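Local coordinates for VESB protease (Vibrio cholerae, PDB 4LK4), which is a secreted protease of the trypsin family (peptidase S1) that probably cleaves proteins as a serine endopeptidase, at residues Q87-H92 with A105-A110; V29-D34 with R83-K88; T269-D274 with G308-V313; I25-K30 with Q37-G42; N181-C186 with S235-W240. The protein carries 1 engineered substitution. One frame throughout, in Å; residues are numbered along the deposited sequence.

Overall arrangement
The chain first closes a short hairpin in the N-terminal barrel of the trypsin fold, interaction 4. Strand 25-30 then runs into interaction 2, which shares Val-29 and Lys-30 and ends on strand 82-91; because segment 37-42 lies inside its loop, interactions 4 and 2 cross along the chain. Interaction 1 starts where interaction 2 ends, sharing Gln-87 and Lys-88, and pairs that strand with strand 105-109. Interaction 5 follows, in the second barrel and the approach to helix 238-243; its Phe-237 and Trp-240 meet His-92 of interaction 1. Interaction 3 comes last, within the Ig-like domain, and touches interaction 1 where Leu-273 packs against Glu-108. Interactions 1, 5 and 3 follow without nesting.

Interaction 1 of 5, residues Q87-H92 with A105-A110; sequences QKIYRH and AIVELA
A classic beta bulge interrupts the antiparallel pairing of strands 82-91 and 105-109 in the N-terminal barrel of the trypsin fold, where Gln-87 and Lys-88 both face Glu-108. Glu-108 O takes both of their backbone N-H groups, at 2.9 Å from Gln-87 N and a longer 3.2 Å from Lys-88 N, while Glu-108 N returns a bond to Lys-88 O. Past the bulge, regular pairing resumes through the two backbone bonds of Tyr-90 with Ile-106.

The same residue organises the side chains. With CG anti to the backbone N (chi1 -178°), the extended chain of Glu-108 lies beside that of Lys-88, and each of its carboxylate oxygens takes a bond from the facing strand. Gln-87 NE2 donates to the anti side of Glu-108 OE2 at 2.8 Å, close to its own amide plane, although the amide and carboxylate planes are turned 68° apart. Tyr-90 OH gives its bond to Glu-108 OE1 at 2.7 Å, the oxygen lying in the plane of the phenol ring while the hydroxyl sits above the carboxylate plane. Lys-88 NZ remains 5.2 Å from Glu-108 OE2, so its charge may favour the carboxylate without pairing with it.

Ser-249 OG also bonds Glu-108 OE2, and Tyr-250 N bonds Tyr-90 OH; both belong to strand 248-258, so this polar cluster joins the barrel to the Ig-like domain. On the face carrying Ile-89 and Arg-91, packing is looser: Arg-91 CG lies 4.2 Å from Ala-105 CB, and its NH2 forms a salt bridge with Asp-59 OD1.

Interaction 2 of 5, residues V29-D34 with R83-K88; sequences VKRGAD and RIAAQK
Ala-33 O is gripped by both terminal nitrogens of Arg-83, NH1 at 3.0 Å and NH2 at 2.9 Å. The carbonyl oxygen lies only 6° out of the guanidinium plane, so the arginine meets it end-on, with two N-H groups converging on one acceptor. NH2 comes in on a lone pair of that oxygen, whereas NH1 stands nearly in line with the C=O bond. CG anti to the backbone N (chi1 -175°) and a chain extended as far as NE give Arg-83 its reach. Val-29 CG2 settles over one face of the guanidinium, 3.5 Å above the plane and toward the rim.

The acceptor is presented by a type II beta turn from Lys-30 to Ala-33, with Gly-32 at positive phi and Ala-33 N bonded to Lys-30 O. This turn leaves the end of strand 25-30 in the N-terminal trypsin-fold barrel, and strand 66-70, hydrogen-bonded to both Val-29 and Ile-84, lies between the two segments. Arg-83 NH2 has a second partner there, a salt bridge to Asp-67.

Arg-31 reaches over from the turn in the other direction. Its guanidinium has Ala-85 CB 3.5 Å above one face, offset toward the rim, and its NH2 forms a weak bond to Ala-86 O at 2.8 Å, the N-H···O angle being only 126°. Its stronger partner is Val-66 O, again on strand 66-70. Just beyond the turn, Asp-34 occupies the N-cap position of helix 35-38, its OD2 accepting from Gln-37 N.

Interaction 3 of 5, residues T269-D274 with G308-V313; sequences TYTNLD and GESCSV
Gly-308 N donates to Asn-272 O at 2.8 Å, and Asn-272 N returns a longer bond to Glu-309 O. Next along, Tyr-270 and Cys-311 form a hydrogen-bonded antiparallel pair, with 2.9 Å from Tyr-270 N to Cys-311 O and an equal bond from Cys-311 N to Tyr-270 O. Two hydroxyl pairs reinforce the register on one face: Thr-271 OG1 with Ser-310 OG at 2.9 Å, and Thr-269 OG1 with Ser-312 OG at 3.0 Å. Each hydroxyl stands beside its own backbone N (chi1 -59° in Thr-269), and the threonine methyls CG2 also lie against the serine oxygens.

Strands 262-272 and 310-319 are neighbours in the sheet of the Ig-like domain, and the other face of this pair looks inward. There Tyr-270 CB packs 4.3 Å from Cys-311 SG, which is bound in a disulfide to Cys-299 of helix 298-302. The Tyr-270 ring continues to Val-313, CE1 coming within 4.4 Å of Val-313 CB, and its hydroxyl bonds Ser-344 of strand 338-349. Where strand 262-272 ends, Asn-272 OD1 accepts from Asp-274 N in an Asx turn.

Interaction 4 of 5, residues I25-K30 with Q37-G42; sequences IVALVK and QGQFCG
Leu-28 and Phe-40 meet at a classic beta bulge in the hairpin of strands 25-30 and 39-46, part of the N-terminal barrel of the trypsin fold. Phe-40 and Cys-41 both face Leu-28: Phe-40 N donates to Leu-28 O at 2.9 Å, and Leu-28 N to Cys-41 O at 3.0 Å. The phenyl ring turns back over its partner, its CG set between the backbone N and carbonyl carbon (chi1 63°). Leu-28 CB makes a CH-pi contact with the ring face, 4.2 Å from the centroid, while Lys-30 N lies at the ring edge. Leu-28 CD1 rests 3.8 Å from Cys-41 CB. On the opposite face of the sheet, Val-29 CG1 and Gln-39 CB are 4.1 Å apart.

A second layer surrounds these groups. Cys-41 is disulfide-bonded to Cys-57, and Arg-61 makes a cation-pi contact with Phe-40. Gly-42 shares a backbone bond with Ala-199, probably the engineered residue, in the Gly-Asp-X-Gly-Gly motif where trypsin relatives carry the nucleophilic serine. Gln-39 NE2 bonds Asp-198 OD2 and also Cys-41 O at 2.8 Å, reaching that carbonyl from the face opposite Leu-28 N.

Interaction 5 of 5, residues N181-C186 with S235-W240; sequences NSTNFC and SYFRDW
Tyr-236 lays a ring face against the backbone of Ser-182 and Thr-183 where the loop into strand 184-189 of the second trypsin-fold barrel meets the approach to helix 238-243. Ser-182 C sits over the ring centre, 3.7 Å above the plane, and Thr-183 N lies over the same face, nearer the rim. CG of the tyrosine is anti to the backbone N (chi1 177°), which brings it to the loop.

Asn-181 comes at this ring differently. Its side chain crosses that of Tyr-236 at about a right angle, with the amide plane turned 66° from the ring plane, and OD1 arrives in plane at the edge, 3.4 Å from Tyr-236 CD1. No hydrogen bond joins the two segments, so the fit is one of shape.

Phe-237, at the N-cap position of the helix, turns its ring against its neighbour: Tyr-236 CD2 stands over the centre of the phenyl face, 3.7 Å above it, while Phe-237 CE2 lies in plane at the tyrosine edge. Thr-183 runs alongside Phe-237, pointing the same way. Its buried hydroxyl is satisfied by Asn-102 N, and Ser-182 O accepts from Asn-233 ND2. Through CE1, Phe-237 also meets His-92, the ring planes at about 60°. Toward the loop, Thr-183 OG1 lies in the plane of the phenyl ring, 3.5 Å from Phe-237 CE2.

Interaction 1 of 5, residues Q87-H92 with A105-A110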
# COMPACT_ATOMS: atom_id res chain seq x y z
N GLN A 87 11.10 5.67 -2.00
CA GLN A 87 12.22 5.23 -1.20
C GLN A 87 11.88 4.04 -0.31
O GLN A 87 12.75 3.20 -0.08
CB GLN A 87 12.87 6.37 -0.40
CG GLN A 87 12.25 6.69 0.94
CD GLN A 87 13.00 7.79 1.68
OE1 GLN A 87 14.04 8.28 1.21
NE2 GLN A 87 12.47 8.19 2.85
N LYS A 88 10.64 3.92 0.17
CA LYS A 88 10.21 2.70 0.85
C LYS A 88 8.82 2.25 0.44
O LYS A 88 7.95 3.04 0.09
CB LYS A 88 10.28 2.90 2.38
CG LYS A 88 11.68 3.06 2.95
CD LYS A 88 12.33 1.72 3.24
CE LYS A 88 13.88 1.75 3.33
NZ LYS A 88 14.47 2.98 3.91
N ILE A 89 8.60 0.95 0.53
CA ILE A 89 7.32 0.35 0.32
C ILE A 89 6.90 -0.44 1.58
O ILE A 89 7.70 -1.19 2.14
CB ILE A 89 7.34 -0.53 -0.94
CG1 ILE A 89 7.41 0.40 -2.17
CG2 ILE A 89 6.06 -1.35 -1.07
CD1 ILE A 89 7.56 -0.29 -3.52
N TYR A 90 5.68 -0.21 2.05
CA TYR A 90 5.10 -1.01 3.12
C TYR A 90 3.91 -1.76 2.55
O TYR A 90 2.99 -1.14 2.04
CB TYR A 90 4.67 -0.13 4.31
CG TYR A 90 5.80 0.76 4.75
CD1 TYR A 90 5.98 2.00 4.19
CD2 TYR A 90 6.71 0.33 5.66
CE1 TYR A 90 7.06 2.80 4.55
CE2 TYR A 90 7.75 1.13 6.06
CZ TYR A 90 7.94 2.36 5.49
OH TYR A 90 9.03 3.13 5.89
N ARG A 91 3.95 -3.08 2.59
CA ARG A 91 2.80 -3.87 2.18
C ARG A 91 2.14 -4.48 3.38
O ARG A 91 2.78 -4.70 4.39
CB ARG A 91 3.24 -4.99 1.26
CG ARG A 91 3.95 -4.51 0.00
CD ARG A 91 4.73 -5.68 -0.58
NE ARG A 91 4.06 -6.22 -1.74
CZ ARG A 91 4.12 -7.48 -2.16
NH1 ARG A 91 4.80 -8.42 -1.49
NH2 ARG A 91 3.46 -7.80 -3.27
N HIS A 92 0.86 -4.80 3.29
CA HIS A 92 0.21 -5.44 4.41
C HIS A 92 0.90 -6.76 4.68
O HIS A 92 1.14 -7.53 3.77
CB HIS A 92 -1.26 -5.66 4.17
CG HIS A 92 -2.05 -5.74 5.43
ND1 HIS A 92 -2.10 -6.88 6.19
CD2 HIS A 92 -2.79 -4.82 6.08
CE1 HIS A 92 -2.85 -6.67 7.26
NE2 HIS A 92 -3.28 -5.42 7.22
N ALA A 105 -0.94 -1.28 0.06
CA ALA A 105 0.44 -0.87 0.25
C ALA A 105 0.59 0.63 0.33
O ALA A 105 -0.21 1.35 -0.21
CB ALA A 105 1.30 -1.40 -0.91
N ILE A 106 1.65 1.07 0.99
CA ILE A 106 2.01 2.49 1.05
C ILE A 106 3.35 2.67 0.35
O ILE A 106 4.28 1.89 0.58
CB ILE A 106 2.19 2.97 2.52
CG1 ILE A 106 0.85 2.95 3.25
CG2 ILE A 106 2.82 4.36 2.58
CD1 ILE A 106 -0.21 3.80 2.61
N VAL A 107 3.45 3.68 -0.49
CA VAL A 107 4.72 4.07 -1.05
C VAL A 107 5.16 5.33 -0.31
O VAL A 107 4.46 6.33 -0.33
CB VAL A 107 4.64 4.32 -2.56
CG1 VAL A 107 6.03 4.61 -3.13
CG2 VAL A 107 4.02 3.11 -3.25
N GLU A 108 6.30 5.24 0.38
CA GLU A 108 6.93 6.36 1.01
C GLU A 108 7.86 6.95 -0.03
O GLU A 108 8.64 6.22 -0.63
CB GLU A 108 7.70 5.85 2.20
CG GLU A 108 8.39 6.91 3.03
CD GLU A 108 9.33 6.33 4.06
OE1 GLU A 108 8.82 5.73 5.04
OE2 GLU A 108 10.57 6.49 3.89
N LEU A 109 7.77 8.25 -0.25
CA LEU A 109 8.47 8.93 -1.34
C LEU A 109 9.76 9.56 -0.85
O LEU A 109 9.85 9.92 0.30
CB LEU A 109 7.59 10.04 -1.86
CG LEU A 109 6.26 9.59 -2.43
CD1 LEU A 109 5.60 10.75 -3.17
CD2 LEU A 109 6.46 8.43 -3.39
N ALA A 110 10.73 9.73 -1.73
CA ALA A 110 12.02 10.35 -1.35
C ALA A 110 11.91 11.83 -0.97
O ALA A 110 12.85 12.41 -0.43
CB ALA A 110 13.06 10.18 -2.45

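Interaction 2 of 5, residues V29-D34 with R83-K88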
# COMPACT_ATOMS: atom_id res chain seq x y z
N VAL A 29 5.32 4.49 -11.99
CA VAL A 29 6.05 4.25 -13.22
C VAL A 29 7.42 3.74 -12.90
O VAL A 29 7.98 4.10 -11.86
CB VAL A 29 6.10 5.49 -14.13
CG1 VAL A 29 4.72 6.13 -14.20
CG2 VAL A 29 7.07 6.50 -13.62
N LYS A 30 7.95 2.93 -13.80
CA LYS A 30 9.24 2.33 -13.65
C LYS A 30 10.29 3.42 -13.67
O LYS A 30 10.25 4.31 -14.51
CB LYS A 30 9.49 1.32 -14.77
CG LYS A 30 10.90 0.73 -14.76
CD LYS A 30 10.96 -0.60 -15.50
CE LYS A 30 12.41 -1.08 -15.65
NZ LYS A 30 12.96 -0.56 -16.94
N ARG A 31 11.23 3.35 -12.72
CA ARG A 31 12.26 4.36 -12.61
C ARG A 31 13.18 4.35 -13.82
O ARG A 31 13.59 3.29 -14.29
CB ARG A 31 13.12 4.14 -11.35
CG ARG A 31 14.05 5.33 -11.12
CD ARG A 31 14.68 5.34 -9.76
NE ARG A 31 13.71 5.23 -8.68
CZ ARG A 31 14.06 5.09 -7.40
NH1 ARG A 31 15.33 5.03 -7.06
NH2 ARG A 31 13.13 4.97 -6.47
N GLY A 32 13.51 5.56 -14.29
CA GLY A 32 14.42 5.74 -15.44
C GLY A 32 13.71 5.57 -16.77
O GLY A 32 14.32 5.74 -17.82
N ALA A 33 12.43 5.23 -16.76
CA ALA A 33 11.69 5.08 -18.01
C ALA A 33 10.72 6.26 -18.32
O ALA A 33 10.32 7.03 -17.46
CB ALA A 33 10.96 3.77 -18.00
N ASP A 34 10.41 6.39 -19.60
CA ASP A 34 9.38 7.30 -20.09
C ASP A 34 8.08 7.00 -19.32
O ASP A 34 7.74 5.84 -19.07
CB ASP A 34 9.22 7.13 -21.61
CG ASP A 34 7.98 7.81 -22.14
OD1 ASP A 34 8.10 9.00 -22.46
OD2 ASP A 34 6.88 7.19 -22.19
N ARG A 83 6.97 14.22 -10.59
CA ARG A 83 7.57 12.89 -10.61
C ARG A 83 8.55 12.79 -9.46
O ARG A 83 9.45 13.61 -9.37
CB ARG A 83 8.30 12.64 -11.93
CG ARG A 83 8.83 11.23 -12.04
CD ARG A 83 9.01 10.82 -13.48
NE ARG A 83 9.58 9.49 -13.57
CZ ARG A 83 9.70 8.79 -14.69
NH1 ARG A 83 9.24 9.27 -15.86
NH2 ARG A 83 10.27 7.58 -14.65
N ILE A 84 8.35 11.80 -8.59
CA ILE A 84 9.16 11.66 -7.38
C ILE A 84 9.57 10.18 -7.17
O ILE A 84 8.78 9.27 -7.36
CB ILE A 84 8.36 12.11 -6.15
CG1 ILE A 84 7.82 13.51 -6.37
CG2 ILE A 84 9.22 12.09 -4.89
CD1 ILE A 84 7.12 14.05 -5.14
N ALA A 85 10.79 9.96 -6.72
CA ALA A 85 11.24 8.58 -6.47
C ALA A 85 10.60 7.96 -5.22
O ALA A 85 10.36 8.64 -4.22
CB ALA A 85 12.75 8.52 -6.34
N ALA A 86 10.35 6.67 -5.30
CA ALA A 86 9.95 5.91 -4.14
C ALA A 86 11.21 5.64 -3.32
O ALA A 86 12.30 5.45 -3.89
CB ALA A 86 9.31 4.62 -4.58
N GLN A 87 11.10 5.67 -2.00
CA GLN A 87 12.22 5.23 -1.20
C GLN A 87 11.88 4.04 -0.31
O GLN A 87 12.75 3.20 -0.08
CB GLN A 87 12.87 6.37 -0.40
CG GLN A 87 12.25 6.69 0.94
CD GLN A 87 13.00 7.79 1.68
OE1 GLN A 87 14.04 8.28 1.21
NE2 GLN A 87 12.47 8.19 2.85
N LYS A 88 10.64 3.92 0.17
CA LYS A 88 10.21 2.70 0.85
C LYS A 88 8.82 2.25 0.44
O LYS A 88 7.95 3.04 0.09
CB LYS A 88 10.28 2.90 2.38
CG LYS A 88 11.68 3.06 2.95
CD LYS A 88 12.33 1.72 3.24
CE LYS A 88 13.88 1.75 3.33
NZ LYS A 88 14.47 2.98 3.91

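Interaction 3 of 5, residues T269-D274 with G308-V313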
# COMPACT_ATOMS: atom_id res chain seq x y z
N THR A 269 16.84 -1.04 9.15
CA THR A 269 17.04 0.33 9.61
C THR A 269 15.73 1.07 9.83
O THR A 269 14.79 0.94 9.05
CB THR A 269 17.96 1.10 8.67
OG1 THR A 269 19.21 0.41 8.61
CG2 THR A 269 18.20 2.52 9.17
N TYR A 270 15.71 1.82 10.93
CA TYR A 270 14.56 2.55 11.46
C TYR A 270 14.97 4.01 11.59
O TYR A 270 16.00 4.32 12.20
CB TYR A 270 14.14 1.95 12.82
CG TYR A 270 13.81 0.49 12.67
CD1 TYR A 270 14.81 -0.48 12.78
CD2 TYR A 270 12.53 0.08 12.35
CE1 TYR A 270 14.53 -1.83 12.57
CE2 TYR A 270 12.23 -1.26 12.16
CZ TYR A 270 13.24 -2.21 12.26
OH TYR A 270 12.96 -3.54 12.04
N THR A 271 14.19 4.91 11.00
CA THR A 271 14.53 6.32 10.91
C THR A 271 13.34 7.21 11.27
O THR A 271 12.24 7.03 10.74
CB THR A 271 14.94 6.65 9.47
OG1 THR A 271 15.89 5.68 9.02
CG2 THR A 271 15.54 8.04 9.40
N ASN A 272 13.58 8.18 12.15
CA ASN A 272 12.54 9.11 12.56
C ASN A 272 12.49 10.31 11.63
O ASN A 272 13.40 11.15 11.65
CB ASN A 272 12.81 9.60 13.97
CG ASN A 272 11.80 10.61 14.45
OD1 ASN A 272 10.63 10.55 14.08
ND2 ASN A 272 12.24 11.53 15.30
N LEU A 273 11.43 10.39 10.82
CA LEU A 273 11.21 11.55 9.98
C LEU A 273 10.33 12.61 10.65
O LEU A 273 10.07 13.64 10.04
CB LEU A 273 10.57 11.12 8.65
CG LEU A 273 11.35 10.10 7.83
CD1 LEU A 273 10.61 9.73 6.56
CD2 LEU A 273 12.73 10.62 7.49
N ASP A 274 9.88 12.36 11.89
CA ASP A 274 9.02 13.31 12.61
C ASP A 274 9.86 14.40 13.29
O ASP A 274 11.03 14.17 13.62
CB ASP A 274 8.15 12.58 13.65
CG ASP A 274 6.78 13.29 13.93
OD1 ASP A 274 6.70 14.55 13.90
OD2 ASP A 274 5.78 12.58 14.18
N GLY A 308 15.69 12.78 11.74
CA GLY A 308 16.69 12.36 10.77
C GLY A 308 17.65 11.29 11.29
O GLY A 308 18.52 10.83 10.54
N GLU A 309 17.49 10.89 12.55
CA GLU A 309 18.36 9.88 13.13
C GLU A 309 17.85 8.45 12.88
O GLU A 309 16.65 8.17 12.89
CB GLU A 309 18.58 10.14 14.63
CG GLU A 309 19.75 11.07 14.95
CD GLU A 309 20.24 10.92 16.39
OE1 GLU A 309 21.47 10.84 16.61
OE2 GLU A 309 19.40 10.86 17.32
N SER A 310 18.81 7.55 12.65
CA SER A 310 18.57 6.16 12.33
C SER A 310 19.19 5.27 13.39
O SER A 310 20.19 5.62 14.00
CB SER A 310 19.26 5.80 11.01
OG SER A 310 18.55 6.30 9.91
N CYS A 311 18.59 4.11 13.58
CA CYS A 311 19.21 3.04 14.32
C CYS A 311 18.90 1.77 13.59
O CYS A 311 17.90 1.69 12.89
CB CYS A 311 18.72 2.97 15.78
SG CYS A 311 16.94 2.73 15.99
N SER A 312 19.76 0.79 13.76
CA SER A 312 19.64 -0.44 13.02
C SER A 312 19.67 -1.60 13.98
O SER A 312 20.21 -1.51 15.08
CB SER A 312 20.78 -0.57 12.02
OG SER A 312 20.81 0.56 11.15
N VAL A 313 19.08 -2.69 13.53
CA VAL A 313 19.02 -3.91 14.26
C VAL A 313 19.47 -4.99 13.31
O VAL A 313 19.12 -4.96 12.13
CB VAL A 313 17.58 -4.16 14.69
CG1 VAL A 313 17.37 -5.61 15.08
CG2 VAL A 313 17.20 -3.23 15.83

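Interaction 4 of 5, residues I25-K30 with Q37-G42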
# COMPACT_ATOMS: atom_id res chain seq x y z
N ILE A 25 -4.62 12.03 -7.99
CA ILE A 25 -4.33 10.73 -8.62
C ILE A 25 -2.82 10.52 -8.72
O ILE A 25 -2.04 11.47 -8.77
CB ILE A 25 -4.89 10.68 -10.04
CG1 ILE A 25 -4.94 9.26 -10.60
CG2 ILE A 25 -4.04 11.51 -10.98
CD1 ILE A 25 -5.88 8.34 -9.87
N VAL A 26 -2.40 9.27 -8.76
CA VAL A 26 -0.98 8.99 -8.92
C VAL A 26 -0.72 7.87 -9.92
O VAL A 26 -1.39 6.83 -9.88
CB VAL A 26 -0.37 8.56 -7.58
CG1 VAL A 26 1.12 8.33 -7.72
CG2 VAL A 26 -0.69 9.60 -6.51
N ALA A 27 0.24 8.10 -10.82
CA ALA A 27 0.74 7.05 -11.69
C ALA A 27 2.03 6.49 -11.13
O ALA A 27 2.95 7.23 -10.75
CB ALA A 27 0.97 7.59 -13.07
N LEU A 28 2.09 5.18 -11.06
CA LEU A 28 3.31 4.50 -10.64
C LEU A 28 4.07 4.07 -11.89
O LEU A 28 3.53 3.38 -12.76
CB LEU A 28 2.97 3.29 -9.76
CG LEU A 28 2.23 3.63 -8.47
CD1 LEU A 28 2.06 2.35 -7.68
CD2 LEU A 28 2.99 4.64 -7.64
N VAL A 29 5.32 4.49 -11.99
CA VAL A 29 6.05 4.25 -13.22
C VAL A 29 7.42 3.74 -12.90
O VAL A 29 7.98 4.10 -11.86
CB VAL A 29 6.10 5.49 -14.13
CG1 VAL A 29 4.72 6.13 -14.20
CG2 VAL A 29 7.07 6.50 -13.62
N LYS A 30 7.95 2.93 -13.80
CA LYS A 30 9.24 2.33 -13.65
C LYS A 30 10.29 3.42 -13.67
O LYS A 30 10.25 4.31 -14.51
CB LYS A 30 9.49 1.32 -14.77
CG LYS A 30 10.90 0.73 -14.76
CD LYS A 30 10.96 -0.60 -15.50
CE LYS A 30 12.41 -1.08 -15.65
NZ LYS A 30 12.96 -0.56 -16.94
N GLN A 37 5.39 4.77 -21.34
CA GLN A 37 5.89 3.39 -21.54
C GLN A 37 6.04 2.63 -20.22
O GLN A 37 5.81 1.43 -20.17
CB GLN A 37 7.26 3.38 -22.24
CG GLN A 37 7.33 4.16 -23.57
CD GLN A 37 6.36 3.64 -24.60
OE1 GLN A 37 6.25 2.42 -24.78
NE2 GLN A 37 5.62 4.53 -25.26
N GLY A 38 6.45 3.33 -19.16
CA GLY A 38 6.79 2.70 -17.90
C GLY A 38 5.66 2.63 -16.89
O GLY A 38 5.83 2.07 -15.82
N GLN A 39 4.50 3.20 -17.19
CA GLN A 39 3.42 3.21 -16.20
C GLN A 39 2.98 1.78 -15.95
O GLN A 39 2.82 1.04 -16.88
CB GLN A 39 2.26 4.06 -16.70
CG GLN A 39 1.21 4.36 -15.63
CD GLN A 39 0.03 3.44 -15.69
OE1 GLN A 39 -0.26 2.87 -16.73
NE2 GLN A 39 -0.69 3.31 -14.59
N PHE A 40 2.82 1.36 -14.70
CA PHE A 40 2.32 -0.00 -14.43
C PHE A 40 1.19 -0.06 -13.40
O PHE A 40 0.55 -1.07 -13.28
CB PHE A 40 3.46 -0.93 -13.98
CG PHE A 40 4.09 -0.51 -12.71
CD1 PHE A 40 3.57 -0.93 -11.51
CD2 PHE A 40 5.15 0.36 -12.70
CE1 PHE A 40 4.12 -0.52 -10.32
CE2 PHE A 40 5.72 0.77 -11.51
CZ PHE A 40 5.19 0.34 -10.31
N CYS A 41 0.96 0.99 -12.64
CA CYS A 41 -0.14 0.96 -11.66
C CYS A 41 -0.65 2.36 -11.41
O CYS A 41 -0.07 3.31 -11.89
CB CYS A 41 0.28 0.29 -10.30
SG CYS A 41 -0.20 -1.48 -10.19
N GLY A 42 -1.73 2.44 -10.65
CA GLY A 42 -2.20 3.69 -10.14
C GLY A 42 -2.07 3.81 -8.63
O GLY A 42 -1.66 2.87 -7.94

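Interaction 5 of 5, residues N181-C186 with S235-W240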
# COMPACT_ATOMS: atom_id res chain seq x y z
N ASN A 181 -17.72 -5.65 6.59
CA ASN A 181 -16.65 -5.20 7.41
C ASN A 181 -15.46 -6.13 7.16
O ASN A 181 -15.06 -6.88 8.03
CB ASN A 181 -17.07 -5.21 8.88
CG ASN A 181 -15.95 -4.81 9.80
OD1 ASN A 181 -15.11 -3.99 9.45
ND2 ASN A 181 -15.90 -5.42 10.97
N SER A 182 -14.92 -6.07 5.94
CA SER A 182 -13.82 -6.92 5.51
C SER A 182 -12.92 -6.21 4.50
O SER A 182 -13.21 -5.09 4.04
CB SER A 182 -14.36 -8.22 4.89
OG SER A 182 -15.26 -7.93 3.82
N THR A 183 -11.85 -6.91 4.17
CA THR A 183 -10.77 -6.45 3.35
C THR A 183 -11.14 -5.92 1.97
O THR A 183 -10.39 -5.11 1.42
CB THR A 183 -9.73 -7.59 3.15
OG1 THR A 183 -8.61 -7.10 2.40
CG2 THR A 183 -10.33 -8.76 2.37
N ASN A 184 -12.21 -6.41 1.36
CA ASN A 184 -12.54 -5.94 0.05
C ASN A 184 -14.02 -6.01 -0.27
O ASN A 184 -14.79 -6.67 0.44
CB ASN A 184 -11.69 -6.63 -1.03
CG ASN A 184 -11.82 -8.15 -1.01
OD1 ASN A 184 -12.75 -8.71 -0.46
ND2 ASN A 184 -10.88 -8.81 -1.66
N PHE A 185 -14.40 -5.28 -1.32
CA PHE A 185 -15.79 -5.25 -1.80
C PHE A 185 -15.83 -5.20 -3.32
O PHE A 185 -14.79 -5.04 -3.97
CB PHE A 185 -16.53 -4.02 -1.24
CG PHE A 185 -16.01 -2.70 -1.74
CD1 PHE A 185 -16.48 -2.16 -2.92
CD2 PHE A 185 -15.06 -2.00 -1.03
CE1 PHE A 185 -16.02 -0.93 -3.36
CE2 PHE A 185 -14.56 -0.80 -1.49
CZ PHE A 185 -15.06 -0.26 -2.65
N CYS A 186 -17.03 -5.30 -3.87
CA CYS A 186 -17.27 -5.38 -5.29
C CYS A 186 -18.06 -4.19 -5.78
O CYS A 186 -18.89 -3.64 -5.06
CB CYS A 186 -18.12 -6.60 -5.61
SG CYS A 186 -17.26 -8.17 -5.50
N SER A 235 -12.01 1.87 4.21
CA SER A 235 -12.57 2.07 5.57
C SER A 235 -12.00 1.07 6.56
O SER A 235 -11.62 1.43 7.66
CB SER A 235 -14.07 1.93 5.57
OG SER A 235 -14.64 3.06 4.98
N TYR A 236 -11.91 -0.18 6.13
CA TYR A 236 -11.50 -1.27 6.98
C TYR A 236 -10.02 -1.12 7.31
O TYR A 236 -9.54 -1.77 8.24
CB TYR A 236 -11.79 -2.58 6.23
CG TYR A 236 -11.36 -3.87 6.90
CD1 TYR A 236 -12.17 -4.49 7.85
CD2 TYR A 236 -10.18 -4.47 6.58
CE1 TYR A 236 -11.79 -5.68 8.47
CE2 TYR A 236 -9.78 -5.65 7.19
CZ TYR A 236 -10.60 -6.24 8.13
OH TYR A 236 -10.21 -7.41 8.73
N PHE A 237 -9.29 -0.31 6.54
CA PHE A 237 -7.83 -0.23 6.65
C PHE A 237 -7.26 1.10 7.19
O PHE A 237 -6.04 1.29 7.17
CB PHE A 237 -7.17 -0.62 5.30
CG PHE A 237 -7.06 -2.12 5.09
CD1 PHE A 237 -6.40 -2.92 6.01
CD2 PHE A 237 -7.63 -2.73 3.98
CE1 PHE A 237 -6.31 -4.30 5.81
CE2 PHE A 237 -7.56 -4.08 3.79
CZ PHE A 237 -6.89 -4.88 4.70
N ARG A 238 -8.11 1.98 7.72
CA ARG A 238 -7.66 3.29 8.17
C ARG A 238 -6.54 3.23 9.20
O ARG A 238 -5.57 4.00 9.08
CB ARG A 238 -8.85 4.08 8.70
CG ARG A 238 -9.90 4.39 7.64
CD ARG A 238 -9.30 5.16 6.49
NE ARG A 238 -8.54 6.29 7.00
CZ ARG A 238 -9.04 7.49 7.27
NH1 ARG A 238 -10.32 7.75 7.05
NH2 ARG A 238 -8.26 8.44 7.76
N ASP A 239 -6.65 2.34 10.18
CA ASP A 239 -5.60 2.20 11.18
C ASP A 239 -4.32 1.68 10.57
O ASP A 239 -3.22 2.12 10.97
CB ASP A 239 -6.01 1.26 12.32
CG ASP A 239 -7.11 1.85 13.19
OD1 ASP A 239 -7.44 3.05 13.05
OD2 ASP A 239 -7.66 1.10 13.99
N TRP A 240 -4.43 0.73 9.65
CA TRP A 240 -3.21 0.19 9.05
C TRP A 240 -2.50 1.29 8.28
O TRP A 240 -1.27 1.43 8.34
CB TRP A 240 -3.51 -1.03 8.18
CG TRP A 240 -2.29 -1.61 7.60
CD1 TRP A 240 -1.50 -2.58 8.15
CD2 TRP A 240 -1.67 -1.24 6.36
NE1 TRP A 240 -0.43 -2.84 7.33
CE2 TRP A 240 -0.51 -2.02 6.23
CE3 TRP A 240 -1.97 -0.29 5.37
CZ2 TRP A 240 0.35 -1.91 5.14
CZ3 TRP A 240 -1.12 -0.18 4.30
CH2 TRP A 240 0.03 -0.98 4.20